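PDB 2PAJ: putative cytosine/guanine deaminase from Unidentified, which catalyses the zinc-dependent hydrolytic deamination of 2-amino-4-hydroxypteridines such as isoxanthopterin, giving 2,4-dihydroxypteridines and ammonium. Local coordinates for residues A[79-84]-A[137-142]; A[114-119]-A[154-159]; A[23-28]-A[394-399]. All coordinates share one frame; numbering follows the deposited sequence.

Starting from the N terminus, the chain leaves strand 19-20 into the loop 23-28, which meets residues 394-399 in the C-terminal part of helix 383-398. Contact 3 therefore closes a very long loop, with 365 residues between its segments, and both other contacts are nested inside it. Contacts 1 and 2 cross, because their segments alternate in the order 79-84, 114-119, 137-142, 154-159. Contact 1 joins the loops that follow strands 67-73 and 131-136, contact 2 the helices 112-127 and 149-159 that come next. These two touch, with Phe-80 and Ser-82 packed on Ala-118. Contact 3 lies on the opposite side of the chain's centre, about 29 Å from contact 1 between centres.

Contact 1: residues A[79-84]-A[137-142]; sequences LFQSLL and HNYVYY
Phe-80 and Tyr-139 meet in an offset edge-to-face stack, the main element of a buried contact between two active-site loops of the amidohydrolase TIM barrel. The loops follow the adjacent parallel strands 67-73 and 131-136; the first starts just beyond the zinc ligands His-76 and His-78 and turns into a short 3-10 segment that carries Phe-80. Its ring sends an edge at the face of Tyr-139, with CE2 of Phe-80 3.6 Å from CZ of Tyr-139 and the planes at 76°. The first torsion of Phe-80 (chi1 79°) tucks CG back over its own backbone and leaves the ring turned toward the 137-142 loop, where the two aromatic side chains cross nearly at right angles. Val-140 adds a CH-pi contact: its CG1 sits over one face of the Phe-80 ring, 4.1 Å from the centroid, while CG of Gln-81 packs toward the rim of a face. Gln-81 is probably a substrate-binding residue. Its extended chain carries NE2 to 3.3 Å from Tyr-139 OH, but at an angle too poor for a hydrogen bond. Tyr-139 also meets the ring of His-78, which places the stack beside the metal site. A water joins the loops, weakly accepting from the backbone N of Phe-80 and donating to the side-chain OD1 of Asn-138. That same oxygen closes an Asx turn within its own loop, taking a nearly straight bond (172°) from Val-140 N, which is 3.2 Å from OD1 and lies above the side chain's carbonyl plane.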
ATOM      1  N   LEU A  79       3.260   9.474  -0.835  1.00 45.43           N
ATOM      2  CA  LEU A  79       4.524   9.666  -0.123  1.00 45.73           C
ATOM      3  C   LEU A  79       5.164  11.049  -0.053  1.00 46.29           C
ATOM      4  O   LEU A  79       5.912  11.324   0.881  1.00 47.70           O
ATOM      5  CB  LEU A  79       5.591   8.673  -0.626  1.00 44.36           C
ATOM      6  CG  LEU A  79       5.778   7.263  -0.033  1.00 44.91           C
ATOM      7  CD1 LEU A  79       5.538   7.282   1.468  1.00 42.03           C
ATOM      8  CD2 LEU A  79       4.835   6.293  -0.689  1.00 45.70           C
ATOM      9  N   PHE A  80       4.905  11.927  -1.014  1.00 46.48           N
ATOM     10  CA  PHE A  80       5.547  13.235  -0.937  1.00 46.16           C
ATOM     11  C   PHE A  80       4.987  13.998   0.251  1.00 47.42           C
ATOM     12  O   PHE A  80       5.693  14.794   0.884  1.00 46.75           O
ATOM     13  CB  PHE A  80       5.377  14.016  -2.248  1.00 44.94           C
ATOM     14  CG  PHE A  80       4.032  14.669  -2.426  1.00 43.02           C
ATOM     15  CD1 PHE A  80       3.818  15.977  -1.997  1.00 40.94           C
ATOM     16  CD2 PHE A  80       3.010  14.007  -3.092  1.00 42.80           C
ATOM     17  CE1 PHE A  80       2.615  16.619  -2.238  1.00 37.88           C
ATOM     18  CE2 PHE A  80       1.797  14.634  -3.340  1.00 41.01           C
ATOM     19  CZ  PHE A  80       1.596  15.952  -2.912  1.00 39.85           C
ATOM     20  N   GLN A  81       3.726  13.705   0.569  1.00 46.97           N
ATOM     21  CA  GLN A  81       3.019  14.328   1.677  1.00 45.78           C
ATOM     22  C   GLN A  81       3.622  14.015   3.040  1.00 44.97           C
ATOM     23  O   GLN A  81       3.240  14.607   4.040  1.00 44.96           O
ATOM     24  CB  GLN A  81       1.555  13.900   1.637  1.00 46.08           C
ATOM     25  CG  GLN A  81       0.731  14.746   0.711  1.00 48.21           C
ATOM     26  CD  GLN A  81      -0.536  14.073   0.264  1.00 50.17           C
ATOM     27  OE1 GLN A  81      -1.269  13.489   1.064  1.00 50.16           O
ATOM     28  NE2 GLN A  81      -0.811  14.155  -1.032  1.00 50.60           N
ATOM     29  N   SER A  82       4.573  13.090   3.076  1.00 43.99           N
ATOM     30  CA  SER A  82       5.211  12.719   4.324  1.00 44.23           C
ATOM     31  C   SER A  82       5.995  13.868   4.939  1.00 45.23           C
ATOM     32  O   SER A  82       6.496  13.768   6.060  1.00 44.99           O
ATOM     33  CB  SER A  82       6.116  11.513   4.102  1.00 44.71           C
ATOM     34  OG  SER A  82       5.333  10.372   3.802  1.00 44.85           O
ATOM     35  N   LEU A  83       6.106  14.962   4.195  1.00 46.08           N
ATOM     36  CA  LEU A  83       6.803  16.148   4.682  1.00 46.96           C
ATOM     37  C   LEU A  83       5.801  17.279   4.753  1.00 47.40           C
ATOM     38  O   LEU A  83       6.163  18.430   4.958  1.00 48.12           O
ATOM     39  CB  LEU A  83       7.958  16.542   3.759  1.00 47.31           C
ATOM     40  CG  LEU A  83       9.263  15.738   3.821  1.00 47.68           C
ATOM     41  CD1 LEU A  83      10.191  16.278   2.755  1.00 50.03           C
ATOM     42  CD2 LEU A  83       9.922  15.832   5.194  1.00 43.79           C
ATOM     43  N   LEU A  84       4.532  16.921   4.583  1.00 49.36           N
ATOM     44  CA  LEU A  84       3.418  17.860   4.625  1.00 51.85           C
ATOM     45  C   LEU A  84       2.358  17.312   5.579  1.00 53.69           C
ATOM     46  O   LEU A  84       1.168  17.597   5.431  1.00 53.19           O
ATOM     47  CB  LEU A  84       2.813  18.023   3.229  1.00 50.91           C
ATOM     48  CG  LEU A  84       3.736  18.403   2.064  1.00 51.28           C
ATOM     49  CD1 LEU A  84       2.970  18.298   0.760  1.00 50.39           C
ATOM     50  CD2 LEU A  84       4.279  19.815   2.258  1.00 48.96           C
ATOM     51  N   HIS A 137       0.567   6.537  -4.912  1.00 54.87           N
ATOM     52  CA  HIS A 137      -0.166   7.240  -5.958  1.00 54.28           C
ATOM     53  C   HIS A 137       0.601   8.542  -6.121  1.00 53.66           C
ATOM     54  O   HIS A 137       0.215   9.587  -5.597  1.00 52.22           O
ATOM     55  CB  HIS A 137      -1.612   7.517  -5.523  1.00 53.08           C
ATOM     56  CG  HIS A 137      -2.495   7.997  -6.634  1.00 51.95           C
ATOM     57  ND1 HIS A 137      -3.807   8.370  -6.436  1.00 52.56           N
ATOM     58  CD2 HIS A 137      -2.259   8.153  -7.958  1.00 51.39           C
ATOM     59  CE1 HIS A 137      -4.341   8.736  -7.586  1.00 49.44           C
ATOM     60  NE2 HIS A 137      -3.422   8.613  -8.525  1.00 51.29           N
ATOM     61  N   ASN A 138       1.721   8.450  -6.830  1.00 54.89           N
ATOM     62  CA  ASN A 138       2.592   9.589  -7.066  1.00 55.75           C
ATOM     63  C   ASN A 138       2.048  10.482  -8.171  1.00 56.20           C
ATOM     64  O   ASN A 138       1.678  10.008  -9.246  1.00 55.83           O
ATOM     65  CB  ASN A 138       4.004   9.100  -7.410  1.00 55.86           C
ATOM     66  CG  ASN A 138       4.978  10.240  -7.648  1.00 56.94           C
ATOM     67  OD1 ASN A 138       4.804  11.340  -7.119  1.00 57.43           O
ATOM     68  ND2 ASN A 138       6.028   9.972  -8.422  1.00 56.40           N
ATOM     69  N   TYR A 139       1.965  11.779  -7.893  1.00 57.56           N
ATOM     70  CA  TYR A 139       1.468  12.691  -8.902  1.00 58.65           C
ATOM     71  C   TYR A 139       2.277  13.958  -9.036  1.00 59.66           C
ATOM     72  O   TYR A 139       1.817  14.963  -9.599  1.00 60.55           O
ATOM     73  CB  TYR A 139      -0.023  12.985  -8.716  1.00 58.05           C
ATOM     74  CG  TYR A 139      -0.426  13.592  -7.405  1.00 58.49           C
ATOM     75  CD1 TYR A 139      -0.092  14.907  -7.089  1.00 57.59           C
ATOM     76  CD2 TYR A 139      -1.222  12.876  -6.521  1.00 59.38           C
ATOM     77  CE1 TYR A 139      -0.547  15.498  -5.937  1.00 58.79           C
ATOM     78  CE2 TYR A 139      -1.688  13.445  -5.363  1.00 60.91           C
ATOM     79  CZ  TYR A 139      -1.349  14.759  -5.074  1.00 60.37           C
ATOM     80  OH  TYR A 139      -1.812  15.334  -3.922  1.00 62.45           O
ATOM     81  N   VAL A 140       3.504  13.910  -8.535  1.00 59.74           N
ATOM     82  CA  VAL A 140       4.363  15.057  -8.724  1.00 61.50           C
ATOM     83  C   VAL A 140       5.099  14.794 -10.051  1.00 61.49           C
ATOM     84  O   VAL A 140       6.045  14.000 -10.141  1.00 60.07           O
ATOM     85  CB  VAL A 140       5.346  15.275  -7.538  1.00 61.97           C
ATOM     86  CG1 VAL A 140       4.737  14.706  -6.268  1.00 63.46           C
ATOM     87  CG2 VAL A 140       6.702  14.692  -7.822  1.00 60.67           C
ATOM     88  N   TYR A 141       4.579  15.437 -11.094  1.00 61.73           N
ATOM     89  CA  TYR A 141       5.094  15.361 -12.453  1.00 61.89           C
ATOM     90  C   TYR A 141       4.677  16.680 -13.101  1.00 62.97           C
ATOM     91  O   TYR A 141       3.605  17.217 -12.806  1.00 62.82           O
ATOM     92  CB  TYR A 141       4.447  14.205 -13.207  1.00 61.76           C
ATOM     93  CG  TYR A 141       4.792  12.835 -12.663  1.00 61.61           C
ATOM     94  CD1 TYR A 141       6.095  12.338 -12.752  1.00 60.19           C
ATOM     95  CD2 TYR A 141       3.812  12.037 -12.053  1.00 60.93           C
ATOM     96  CE1 TYR A 141       6.416  11.096 -12.254  1.00 59.70           C
ATOM     97  CE2 TYR A 141       4.123  10.780 -11.545  1.00 59.81           C
ATOM     98  CZ  TYR A 141       5.430  10.325 -11.650  1.00 60.34           C
ATOM     99  OH  TYR A 141       5.771   9.114 -11.121  1.00 59.95           O
ATOM    100  N   TYR A 142       5.526  17.211 -13.972  1.00 63.81           N
ATOM    101  CA  TYR A 142       5.238  18.467 -14.661  1.00 63.68           C
ATOM    102  C   TYR A 142       6.310  18.693 -15.705  1.00 63.49           C
ATOM    103  O   TYR A 142       7.455  18.285 -15.522  1.00 62.20           O
ATOM    104  CB  TYR A 142       5.219  19.628 -13.670  1.00 65.42           C
ATOM    105  CG  TYR A 142       6.512  19.808 -12.899  1.00 67.89           C
ATOM    106  CD1 TYR A 142       7.514  20.667 -13.368  1.00 69.09           C
ATOM    107  CD2 TYR A 142       6.710  19.163 -11.671  1.00 68.03           C
ATOM    108  CE1 TYR A 142       8.671  20.893 -12.631  1.00 70.09           C
ATOM    109  CE2 TYR A 142       7.861  19.378 -10.925  1.00 68.73           C
ATOM    110  CZ  TYR A 142       8.836  20.249 -11.407  1.00 69.94           C
ATOM    111  OH  TYR A 142       9.958  20.507 -10.651  1.00 70.13           O
TER
HETATM  112  O   HOH W   1       4.161  10.672  -4.008  1.00 45.86           O

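Contact 2: residues A[114-119]-A[154-159]; sequences RFRLAA and FEEAEK
Arg-116 reaches across from helix 112-127 and presents the edge of its guanidinium to the carboxylates of Glu-155 and Glu-156 on helix 149-159. The flat groups stand almost perpendicular, the guanidinium plane being 83° from the carboxylate of Glu-156 and nearly as steep to that of Glu-155. The firmer link is a salt bridge in which NE of Arg-116 donates to OE2 of Glu-156 at 2.9 Å, nearly straight at 168°. Seen from the arginine, the acceptor lies within the guanidinium plane; seen from the glutamate, the donor comes from above the carboxylate. A second salt bridge is modelled from NH2 of Arg-116 to OE1 of Glu-155, but its hydrogen bond is weak and the position of NH2 is less sure, so its details deserve caution. The arginine starts with CG anti to the backbone N (chi1 -169°) and then bends at its second and third torsions, while Glu-156 folds at its second torsion to meet it. On its own helix, Lys-159 NZ adds a weak, longer bond to Glu-156 OE2, 3.4 Å away, making a four-residue salt-bridge network. Two positive groups therefore share one carboxylate oxygen, which would tend to favour the ionised form of Glu-156. Beneath the charges, Ala-119 packs on Leu-153 and Arg-116 also touches Ile-152. The helices are consecutive ones around the barrel: Leu-117 turns to the C-terminal helix 464-483, whereas Phe-154 and Ala-157 rest on strand 163-168.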
ATOM      1  N   ARG A 114      14.487  16.857  -1.176  1.00 63.03           N
ATOM      2  CA  ARG A 114      13.219  16.792  -0.477  1.00 59.15           C
ATOM      3  C   ARG A 114      12.310  15.638  -0.846  1.00 57.91           C
ATOM      4  O   ARG A 114      11.877  14.891   0.034  1.00 59.23           O
ATOM      5  CB  ARG A 114      12.486  18.128  -0.625  1.00 58.01           C
ATOM      6  CG  ARG A 114      13.169  19.232   0.170  1.00 57.73           C
ATOM      7  CD  ARG A 114      12.541  20.595  -0.037  1.00 57.50           C
ATOM      8  NE  ARG A 114      13.201  21.609   0.781  1.00 55.69           N
ATOM      9  CZ  ARG A 114      12.980  22.916   0.682  1.00 57.23           C
ATOM     10  NH1 ARG A 114      12.112  23.383  -0.204  1.00 58.22           N
ATOM     11  NH2 ARG A 114      13.625  23.756   1.478  1.00 58.88           N
ATOM     12  N   PHE A 115      12.021  15.477  -2.133  1.00 54.94           N
ATOM     13  CA  PHE A 115      11.148  14.393  -2.565  1.00 51.05           C
ATOM     14  C   PHE A 115      11.677  13.080  -2.013  1.00 51.32           C
ATOM     15  O   PHE A 115      10.928  12.248  -1.507  1.00 51.54           O
ATOM     16  CB  PHE A 115      11.111  14.304  -4.089  1.00 46.56           C
ATOM     17  CG  PHE A 115      10.101  13.316  -4.612  1.00 41.78           C
ATOM     18  CD1 PHE A 115       8.752  13.643  -4.661  1.00 40.23           C
ATOM     19  CD2 PHE A 115      10.493  12.059  -5.038  1.00 41.24           C
ATOM     20  CE1 PHE A 115       7.813  12.748  -5.116  1.00 36.08           C
ATOM     21  CE2 PHE A 115       9.560  11.145  -5.498  1.00 39.61           C
ATOM     22  CZ  PHE A 115       8.213  11.490  -5.539  1.00 37.95           C
ATOM     23  N   ARG A 116      12.986  12.915  -2.108  1.00 52.83           N
ATOM     24  CA  ARG A 116      13.660  11.709  -1.639  1.00 54.44           C
ATOM     25  C   ARG A 116      13.482  11.462  -0.136  1.00 53.83           C
ATOM     26  O   ARG A 116      13.332  10.319   0.302  1.00 53.12           O
ATOM     27  CB  ARG A 116      15.143  11.827  -1.979  1.00 55.46           C
ATOM     28  CG  ARG A 116      15.933  10.567  -1.800  1.00 57.14           C
ATOM     29  CD  ARG A 116      16.928  10.485  -2.922  1.00 59.53           C
ATOM     30  NE  ARG A 116      16.973   9.149  -3.493  1.00 61.84           N
ATOM     31  CZ  ARG A 116      17.365   8.891  -4.733  1.00 64.87           C
ATOM     32  NH1 ARG A 116      17.745   9.889  -5.533  1.00 65.38           N
ATOM     33  NH2 ARG A 116      17.384   7.638  -5.174  1.00 65.42           N
ATOM     34  N   LEU A 117      13.512  12.543   0.638  1.00 52.12           N
ATOM     35  CA  LEU A 117      13.362  12.472   2.079  1.00 51.88           C
ATOM     36  C   LEU A 117      11.948  12.062   2.468  1.00 52.71           C
ATOM     37  O   LEU A 117      11.761  11.176   3.297  1.00 52.59           O
ATOM     38  CB  LEU A 117      13.681  13.825   2.704  1.00 50.34           C
ATOM     39  CG  LEU A 117      13.707  13.863   4.231  1.00 50.07           C
ATOM     40  CD1 LEU A 117      14.928  13.101   4.761  1.00 48.90           C
ATOM     41  CD2 LEU A 117      13.742  15.311   4.680  1.00 51.21           C
ATOM     42  N   ALA A 118      10.955  12.711   1.867  1.00 52.17           N
ATOM     43  CA  ALA A 118       9.557  12.412   2.150  1.00 52.90           C
ATOM     44  C   ALA A 118       9.247  10.944   1.884  1.00 53.77           C
ATOM     45  O   ALA A 118       8.557  10.285   2.666  1.00 54.86           O
ATOM     46  CB  ALA A 118       8.657  13.291   1.296  1.00 53.00           C
ATOM     47  N   ALA A 119       9.762  10.441   0.770  1.00 54.20           N
ATOM     48  CA  ALA A 119       9.556   9.062   0.365  1.00 53.99           C
ATOM     49  C   ALA A 119      10.208   8.141   1.362  1.00 54.86           C
ATOM     50  O   ALA A 119       9.602   7.159   1.794  1.00 55.72           O
ATOM     51  CB  ALA A 119      10.144   8.832  -1.013  1.00 54.17           C
ATOM     52  N   PHE A 154      11.518   4.114  -6.716  1.00 53.69           N
ATOM     53  CA  PHE A 154      11.966   2.722  -6.841  1.00 53.91           C
ATOM     54  C   PHE A 154      13.312   2.521  -6.135  1.00 54.67           C
ATOM     55  O   PHE A 154      13.587   1.465  -5.571  1.00 53.51           O
ATOM     56  CB  PHE A 154      12.096   2.326  -8.318  1.00 52.39           C
ATOM     57  CG  PHE A 154      10.798   1.920  -8.962  1.00 52.29           C
ATOM     58  CD1 PHE A 154      10.154   0.747  -8.589  1.00 54.87           C
ATOM     59  CD2 PHE A 154      10.224   2.712  -9.944  1.00 50.45           C
ATOM     60  CE1 PHE A 154       8.944   0.366  -9.194  1.00 56.12           C
ATOM     61  CE2 PHE A 154       9.030   2.358 -10.557  1.00 50.21           C
ATOM     62  CZ  PHE A 154       8.378   1.180 -10.187  1.00 53.50           C
ATOM     63  N   GLU A 155      14.149   3.543  -6.164  1.00 56.58           N
ATOM     64  CA  GLU A 155      15.452   3.458  -5.534  1.00 60.04           C
ATOM     65  C   GLU A 155      15.288   3.289  -4.037  1.00 60.64           C
ATOM     66  O   GLU A 155      15.852   2.372  -3.435  1.00 60.73           O
ATOM     67  CB  GLU A 155      16.273   4.718  -5.830  1.00 62.35           C
ATOM     68  CG  GLU A 155      16.682   4.834  -7.293  1.00 67.89           C
ATOM     69  CD  GLU A 155      17.393   6.135  -7.609  1.00 71.37           C
ATOM     70  OE1 GLU A 155      18.521   6.337  -7.104  1.00 74.09           O
ATOM     71  OE2 GLU A 155      16.823   6.961  -8.358  1.00 73.93           O
ATOM     72  N   GLU A 156      14.499   4.173  -3.442  1.00 61.40           N
ATOM     73  CA  GLU A 156      14.262   4.135  -2.011  1.00 61.99           C
ATOM     74  C   GLU A 156      13.611   2.836  -1.554  1.00 62.33           C
ATOM     75  O   GLU A 156      14.048   2.222  -0.580  1.00 62.33           O
ATOM     76  CB  GLU A 156      13.409   5.343  -1.602  1.00 62.11           C
ATOM     77  CG  GLU A 156      14.142   6.658  -1.760  1.00 62.32           C
ATOM     78  CD  GLU A 156      15.494   6.649  -1.053  1.00 64.01           C
ATOM     79  OE1 GLU A 156      15.526   6.440   0.182  1.00 66.26           O
ATOM     80  OE2 GLU A 156      16.528   6.838  -1.730  1.00 64.29           O
ATOM     81  N   ALA A 157      12.573   2.413  -2.267  1.00 61.42           N
ATOM     82  CA  ALA A 157      11.868   1.195  -1.911  1.00 61.28           C
ATOM     83  C   ALA A 157      12.831   0.024  -1.835  1.00 61.49           C
ATOM     84  O   ALA A 157      12.816  -0.759  -0.887  1.00 62.27           O
ATOM     85  CB  ALA A 157      10.775   0.908  -2.930  1.00 60.39           C
ATOM     86  N   GLU A 158      13.680  -0.085  -2.840  1.00 61.44           N
ATOM     87  CA  GLU A 158      14.633  -1.169  -2.904  1.00 61.78           C
ATOM     88  C   GLU A 158      15.766  -1.067  -1.888  1.00 59.75           C
ATOM     89  O   GLU A 158      16.319  -2.082  -1.475  1.00 59.29           O
ATOM     90  CB  GLU A 158      15.196  -1.246  -4.304  1.00 65.30           C
ATOM     91  CG  GLU A 158      16.265  -2.277  -4.436  1.00 71.29           C
ATOM     92  CD  GLU A 158      17.218  -1.927  -5.540  1.00 74.47           C
ATOM     93  OE1 GLU A 158      16.969  -2.348  -6.701  1.00 75.90           O
ATOM     94  OE2 GLU A 158      18.201  -1.205  -5.234  1.00 76.17           O
ATOM     95  N   LYS A 159      16.129   0.146  -1.496  1.00 57.64           N
ATOM     96  CA  LYS A 159      17.181   0.294  -0.503  1.00 56.75           C
ATOM     97  C   LYS A 159      16.680  -0.354   0.777  1.00 55.57           C
ATOM     98  O   LYS A 159      17.460  -0.883   1.566  1.00 55.06           O
ATOM     99  CB  LYS A 159      17.514   1.776  -0.271  1.00 57.40           C
ATOM    100  CG  LYS A 159      18.338   2.368  -1.410  1.00 59.53           C
ATOM    101  CD  LYS A 159      18.355   3.890  -1.433  1.00 60.85           C
ATOM    102  CE  LYS A 159      19.192   4.459  -0.310  1.00 63.22           C
ATOM    103  NZ  LYS A 159      19.583   5.876  -0.606  1.00 64.55           N
TER

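Contact 3: residues A[23-28]-A[394-399]; sequences GGRGTA and GARVMG
Arg-25 and Arg-396 bring their guanidinium groups together from opposite directions at the protein surface, NH2 of Arg-396 lying at the edge of the Arg-25 group. Arg-25 belongs to an irregular loop between strands 19-20 and 39-42, Arg-396 to the C-terminal part of helix 383-398. The two chains differ in shape. Arg-25 leaves the backbone with CG anti to the carbonyl carbon and runs extended to NE (chi3 177°), spanning the gap at nearly full length. Arg-396 sets out toward the loop from its very first bond, and the bend at its third torsion (chi3 -69°), with a quarter turn about the last one, sets how its guanidinium meets Arg-25. Its NH2 is modelled 2.8 Å from Arg-25 NE, and its NE 3.1 Å from Arg-25 NH2. The planes are tilted by 34°, and Arg-25 meets the Arg-396 group obliquely. Both side chains also touch His-388, about two turns earlier on the same helix as Arg-396, and Arg-396 touches Asp-401 a few residues further on. The loop has its own polar ties: Arg-25 N and Thr-27 OG1 bond to Asp-30, through its OD2 and its backbone N respectively. The contact thus brings the loop leading into the small N-terminal sheet against the barrel helix, away from the zinc site. As for the chemistry, the exact separation is doubtful at 2.7 Å resolution; the facing nitrogens are all donors, so these pairs are not hydrogen bonds, and the like charges would probably disfavour so close an approach.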
ATOM      1  N   GLY A  23      -4.270 -14.779   6.443  1.00 52.45           N
ATOM      2  CA  GLY A  23      -4.708 -13.750   5.531  1.00 51.39           C
ATOM      3  C   GLY A  23      -5.656 -14.399   4.539  1.00 51.19           C
ATOM      4  O   GLY A  23      -5.792 -13.946   3.409  1.00 51.07           O
ATOM      5  N   GLY A  24      -6.302 -15.476   4.978  1.00 51.61           N
ATOM      6  CA  GLY A  24      -7.240 -16.187   4.139  1.00 52.98           C
ATOM      7  C   GLY A  24      -8.655 -15.709   4.384  1.00 55.16           C
ATOM      8  O   GLY A  24      -8.940 -15.104   5.410  1.00 53.91           O
ATOM      9  N   ARG A  25      -9.547 -15.993   3.445  1.00 58.81           N
ATOM     10  CA  ARG A  25     -10.938 -15.583   3.555  1.00 62.02           C
ATOM     11  C   ARG A  25     -11.666 -16.287   4.695  1.00 62.97           C
ATOM     12  O   ARG A  25     -12.883 -16.157   4.835  1.00 63.80           O
ATOM     13  CB  ARG A  25     -11.667 -15.842   2.228  1.00 65.11           C
ATOM     14  CG  ARG A  25     -10.892 -15.349   1.012  1.00 70.78           C
ATOM     15  CD  ARG A  25     -11.769 -15.157  -0.234  1.00 75.74           C
ATOM     16  NE  ARG A  25     -11.006 -14.617  -1.371  1.00 79.67           N
ATOM     17  CZ  ARG A  25     -11.548 -14.157  -2.503  1.00 81.51           C
ATOM     18  NH1 ARG A  25     -12.870 -14.160  -2.679  1.00 81.47           N
ATOM     19  NH2 ARG A  25     -10.766 -13.691  -3.473  1.00 82.76           N
ATOM     20  N   GLY A  26     -10.920 -17.045   5.494  1.00 63.21           N
ATOM     21  CA  GLY A  26     -11.512 -17.748   6.618  1.00 62.36           C
ATOM     22  C   GLY A  26     -12.452 -18.909   6.333  1.00 61.56           C
ATOM     23  O   GLY A  26     -13.168 -19.349   7.226  1.00 62.64           O
ATOM     24  N   THR A  27     -12.470 -19.418   5.112  1.00 61.19           N
ATOM     25  CA  THR A  27     -13.356 -20.534   4.807  1.00 62.31           C
ATOM     26  C   THR A  27     -12.646 -21.867   5.039  1.00 62.81           C
ATOM     27  O   THR A  27     -11.462 -21.909   5.392  1.00 62.34           O
ATOM     28  CB  THR A  27     -13.855 -20.489   3.340  1.00 62.96           C
ATOM     29  OG1 THR A  27     -12.769 -20.786   2.448  1.00 63.50           O
ATOM     30  CG2 THR A  27     -14.422 -19.112   3.012  1.00 60.99           C
ATOM     31  N   ALA A  28     -13.380 -22.958   4.847  1.00 63.35           N
ATOM     32  CA  ALA A  28     -12.815 -24.291   5.026  1.00 64.09           C
ATOM     33  C   ALA A  28     -11.800 -24.517   3.913  1.00 65.05           C
ATOM     34  O   ALA A  28     -10.823 -25.258   4.075  1.00 64.31           O
ATOM     35  CB  ALA A  28     -13.914 -25.342   4.963  1.00 61.68           C
ATOM     36  N   GLY A 394      -5.513  -6.948  -0.788  1.00 50.63           N
ATOM     37  CA  GLY A 394      -4.846  -5.899  -1.534  1.00 51.58           C
ATOM     38  C   GLY A 394      -3.970  -6.458  -2.635  1.00 52.48           C
ATOM     39  O   GLY A 394      -3.849  -5.871  -3.706  1.00 52.78           O
ATOM     40  N   ALA A 395      -3.365  -7.606  -2.367  1.00 53.38           N
ATOM     41  CA  ALA A 395      -2.496  -8.260  -3.331  1.00 53.03           C
ATOM     42  C   ALA A 395      -3.235  -8.619  -4.605  1.00 53.40           C
ATOM     43  O   ALA A 395      -2.766  -8.332  -5.695  1.00 53.73           O
ATOM     44  CB  ALA A 395      -1.885  -9.509  -2.714  1.00 52.52           C
ATOM     45  N   ARG A 396      -4.398  -9.240  -4.469  1.00 55.48           N
ATOM     46  CA  ARG A 396      -5.167  -9.633  -5.642  1.00 57.46           C
ATOM     47  C   ARG A 396      -5.751  -8.437  -6.389  1.00 55.79           C
ATOM     48  O   ARG A 396      -6.068  -8.531  -7.574  1.00 55.16           O
ATOM     49  CB  ARG A 396      -6.266 -10.646  -5.265  1.00 60.47           C
ATOM     50  CG  ARG A 396      -5.720 -12.096  -5.141  1.00 67.79           C
ATOM     51  CD  ARG A 396      -6.817 -13.186  -5.212  1.00 73.58           C
ATOM     52  NE  ARG A 396      -7.710 -13.195  -4.039  1.00 79.29           N
ATOM     53  CZ  ARG A 396      -7.515 -13.902  -2.915  1.00 80.69           C
ATOM     54  NH1 ARG A 396      -6.450 -14.694  -2.767  1.00 81.72           N
ATOM     55  NH2 ARG A 396      -8.394 -13.819  -1.926  1.00 80.07           N
ATOM     56  N   VAL A 397      -5.873  -7.309  -5.700  1.00 54.42           N
ATOM     57  CA  VAL A 397      -6.388  -6.092  -6.315  1.00 52.16           C
ATOM     58  C   VAL A 397      -5.294  -5.479  -7.193  1.00 50.98           C
ATOM     59  O   VAL A 397      -5.564  -4.917  -8.257  1.00 49.74           O
ATOM     60  CB  VAL A 397      -6.847  -5.086  -5.232  1.00 52.59           C
ATOM     61  CG1 VAL A 397      -6.961  -3.696  -5.813  1.00 49.95           C
ATOM     62  CG2 VAL A 397      -8.194  -5.537  -4.655  1.00 54.05           C
ATOM     63  N   MET A 398      -4.050  -5.618  -6.755  1.00 49.05           N
ATOM     64  CA  MET A 398      -2.936  -5.085  -7.513  1.00 48.27           C
ATOM     65  C   MET A 398      -2.339  -6.140  -8.465  1.00 48.85           C
ATOM     66  O   MET A 398      -1.383  -5.873  -9.196  1.00 49.60           O
ATOM     67  CB  MET A 398      -1.871  -4.520  -6.561  1.00 44.47           C
ATOM     68  CG  MET A 398      -2.399  -3.425  -5.638  1.00 42.30           C
ATOM     69  SD  MET A 398      -1.245  -2.100  -5.224  1.00 39.24           S
ATOM     70  CE  MET A 398      -0.196  -2.908  -4.098  1.00 38.52           C
ATOM     71  N   GLY A 399      -2.907  -7.338  -8.457  1.00 49.11           N
ATOM     72  CA  GLY A 399      -2.424  -8.372  -9.356  1.00 50.77           C
ATOM     73  C   GLY A 399      -1.229  -9.190  -8.906  1.00 51.20           C
ATOM     74  O   GLY A 399      -0.714 -10.014  -9.669  1.00 51.15           O
TER